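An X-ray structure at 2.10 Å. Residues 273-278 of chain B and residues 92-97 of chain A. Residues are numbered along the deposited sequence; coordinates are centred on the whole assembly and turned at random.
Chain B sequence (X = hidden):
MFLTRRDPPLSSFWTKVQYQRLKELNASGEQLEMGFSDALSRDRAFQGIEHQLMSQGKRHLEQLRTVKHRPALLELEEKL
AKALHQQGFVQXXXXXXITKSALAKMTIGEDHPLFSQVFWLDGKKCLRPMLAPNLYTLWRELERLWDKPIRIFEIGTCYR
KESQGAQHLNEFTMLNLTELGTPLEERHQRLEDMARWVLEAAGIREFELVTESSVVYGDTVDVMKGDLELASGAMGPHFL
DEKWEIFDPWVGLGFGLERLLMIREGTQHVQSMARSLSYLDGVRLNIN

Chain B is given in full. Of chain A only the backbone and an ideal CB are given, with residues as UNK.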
# COMPACT_ATOMS: atom_id res chain seq x y z
N MET B 273 -1.08 -13.52 -6.19
CA MET B 273 -0.68 -12.91 -4.92
C MET B 273 -0.68 -11.39 -4.91
O MET B 273 -0.17 -10.76 -3.99
CB MET B 273 0.68 -13.47 -4.49
CG MET B 273 0.59 -14.93 -4.06
SD MET B 273 2.16 -15.77 -3.70
CE MET B 273 2.56 -16.34 -5.30
N ALA B 274 -1.30 -10.79 -5.93
CA ALA B 274 -1.37 -9.34 -6.02
C ALA B 274 -2.61 -8.84 -5.29
O ALA B 274 -3.39 -9.63 -4.76
CB ALA B 274 -1.41 -8.93 -7.49
N ARG B 275 -2.79 -7.53 -5.25
CA ARG B 275 -3.98 -6.95 -4.63
C ARG B 275 -5.12 -7.56 -5.43
O ARG B 275 -5.12 -7.50 -6.65
CB ARG B 275 -3.98 -5.44 -4.77
CG ARG B 275 -2.89 -4.77 -4.01
CD ARG B 275 -2.83 -3.27 -4.26
NE ARG B 275 -1.98 -2.65 -3.25
CZ ARG B 275 -2.40 -2.29 -2.04
NH1 ARG B 275 -3.67 -2.46 -1.67
NH2 ARG B 275 -1.52 -1.79 -1.17
N SER B 276 -6.09 -8.15 -4.76
CA SER B 276 -7.13 -8.81 -5.52
C SER B 276 -8.43 -9.05 -4.78
O SER B 276 -8.47 -9.05 -3.55
CB SER B 276 -6.60 -10.16 -6.01
OG SER B 276 -7.54 -10.82 -6.84
N LEU B 277 -9.48 -9.26 -5.56
CA LEU B 277 -10.80 -9.57 -5.03
C LEU B 277 -11.14 -10.98 -5.49
O LEU B 277 -12.16 -11.54 -5.10
CB LEU B 277 -11.87 -8.60 -5.55
CG LEU B 277 -11.81 -7.16 -5.03
CD1 LEU B 277 -13.00 -6.37 -5.56
CD2 LEU B 277 -11.81 -7.16 -3.51
N SER B 278 -10.27 -11.56 -6.32
CA SER B 278 -10.49 -12.92 -6.86
C SER B 278 -9.58 -13.99 -6.25
O SER B 278 -9.90 -15.18 -6.26
CB SER B 278 -10.30 -12.92 -8.38
OG SER B 278 -11.35 -12.19 -9.00
N UNK A 92 -6.01 -8.56 4.82
CA UNK A 92 -6.13 -8.70 3.38
C UNK A 92 -5.64 -7.44 2.69
O UNK A 92 -5.54 -6.38 3.31
CB UNK A 92 -7.58 -9.00 2.98
N UNK A 93 -5.31 -7.58 1.42
CA UNK A 93 -4.83 -6.48 0.62
C UNK A 93 -5.56 -6.59 -0.73
O UNK A 93 -5.38 -7.54 -1.51
CB UNK A 93 -3.31 -6.51 0.46
N UNK A 94 -6.40 -5.60 -0.98
CA UNK A 94 -7.25 -5.56 -2.16
C UNK A 94 -6.94 -4.42 -3.12
O UNK A 94 -6.15 -3.52 -2.82
CB UNK A 94 -8.71 -5.46 -1.72
N UNK A 95 -7.58 -4.42 -4.29
CA UNK A 95 -7.29 -3.33 -5.24
C UNK A 95 -7.64 -1.94 -4.75
O UNK A 95 -8.60 -1.75 -4.01
CB UNK A 95 -8.04 -3.58 -6.55
N UNK A 96 -6.84 -0.96 -5.15
CA UNK A 96 -7.11 0.43 -4.82
C UNK A 96 -7.97 1.02 -5.96
O UNK A 96 -8.45 2.14 -5.87
CB UNK A 96 -5.81 1.22 -4.63
N UNK A 97 -8.14 0.25 -7.03
CA UNK A 97 -8.97 0.70 -8.15
C UNK A 97 -10.24 -0.13 -8.06
O UNK A 97 -10.18 -1.35 -8.12
CB UNK A 97 -8.27 0.54 -9.50

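The two stretches cross steeply, their end-to-end directions 80° apart, and come nearest where Arg B275 lies against position 94, with CA atoms 4.3 Å apart.

Position 92 has its CB sideways to chain B, with nothing of that stretch within 5.5 Å. The residue is Val A92; it makes no contact.

Position 93 also points sideways. Its carbonyl O accepts a weak hydrogen bond from Ser B276 N at 3.4 Å, and the CA of Arg B275 approaches the same O at 3.5 Å in a CA-H...O contact. The ideal CB lies 4.6 Å from Arg B275 NH1, so a side chain of modest size would reach the guanidinium. Valine, isoleucine or threonine would suit the space; a positive charge would be unfavourable so close to the arginine. The residue is Val A93. Its CG2 lies over one face of the guanidinium, 3.3 Å from NH1.

Position 94 points away overall, yet its ideal CB is 4.0 Å from both Leu B277 CD2 and Ser B276 O. A small or branched side chain could touch both. The backbone O accepts a hydrogen bond from Arg B275 NH1 at 2.9 Å. Valine, threonine or alanine would be reasonable. The residue is Thr A94. Its CG2 packs 3.8 Å from Leu B277 CD2 and 3.5 Å from Ser B276 O, while OG1 is hydrogen-bonded elsewhere in the structure.

Position 95 has phi -62° and psi 146°, which proline accepts readily. Its N sits 3.8 Å from Arg B275 CB, and no acceptor of chain B calls for an N-H. The ideal CB is near Arg B275 CB and Leu B277 CG, so a compact apolar side chain fits; alanine or valine could also serve. The residue is Pro A95. Its CD folds back against chain B, 3.7 Å from Leu B277 CG and 3.6 Å from Ser B276 C.

Position 96 points sideways, its ideal CB 5.2 Å from Arg B275 NH1. A short side chain could reach the guanidinium; an acidic one could offer it charge. The residue is Thr A96. Its CG2 covers the face opposite position 93, 3.9 Å from NH1, so methyl groups flank the guanidinium while the hydrogen bond is made at its edge.

Position 97 is out of reach, and chain B does not restrict it. The residue is Ile A97.

Chain A 92-97: VVTPTI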
# COMPACT_ATOMS: atom_id res chain seq x y z
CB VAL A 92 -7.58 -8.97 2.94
CG1 VAL A 92 -8.09 -10.25 3.61
CG2 VAL A 92 -8.46 -7.76 3.30
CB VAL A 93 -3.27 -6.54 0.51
CG1 VAL A 93 -2.83 -7.84 -0.14
CG2 VAL A 93 -2.75 -5.34 -0.25
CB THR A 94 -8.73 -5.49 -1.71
OG1 THR A 94 -8.91 -4.35 -0.85
CG2 THR A 94 -9.10 -6.77 -0.92
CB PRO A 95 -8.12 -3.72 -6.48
CG PRO A 95 -8.24 -5.25 -6.35
CD PRO A 95 -8.50 -5.41 -4.88
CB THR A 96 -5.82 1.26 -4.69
OG1 THR A 96 -5.08 1.20 -5.91
CG2 THR A 96 -4.95 0.71 -3.54
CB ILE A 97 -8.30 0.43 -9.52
CG1 ILE A 97 -7.01 1.26 -9.63
CG2 ILE A 97 -9.27 0.79 -10.66
CD1 ILE A 97 -6.22 1.00 -10.90
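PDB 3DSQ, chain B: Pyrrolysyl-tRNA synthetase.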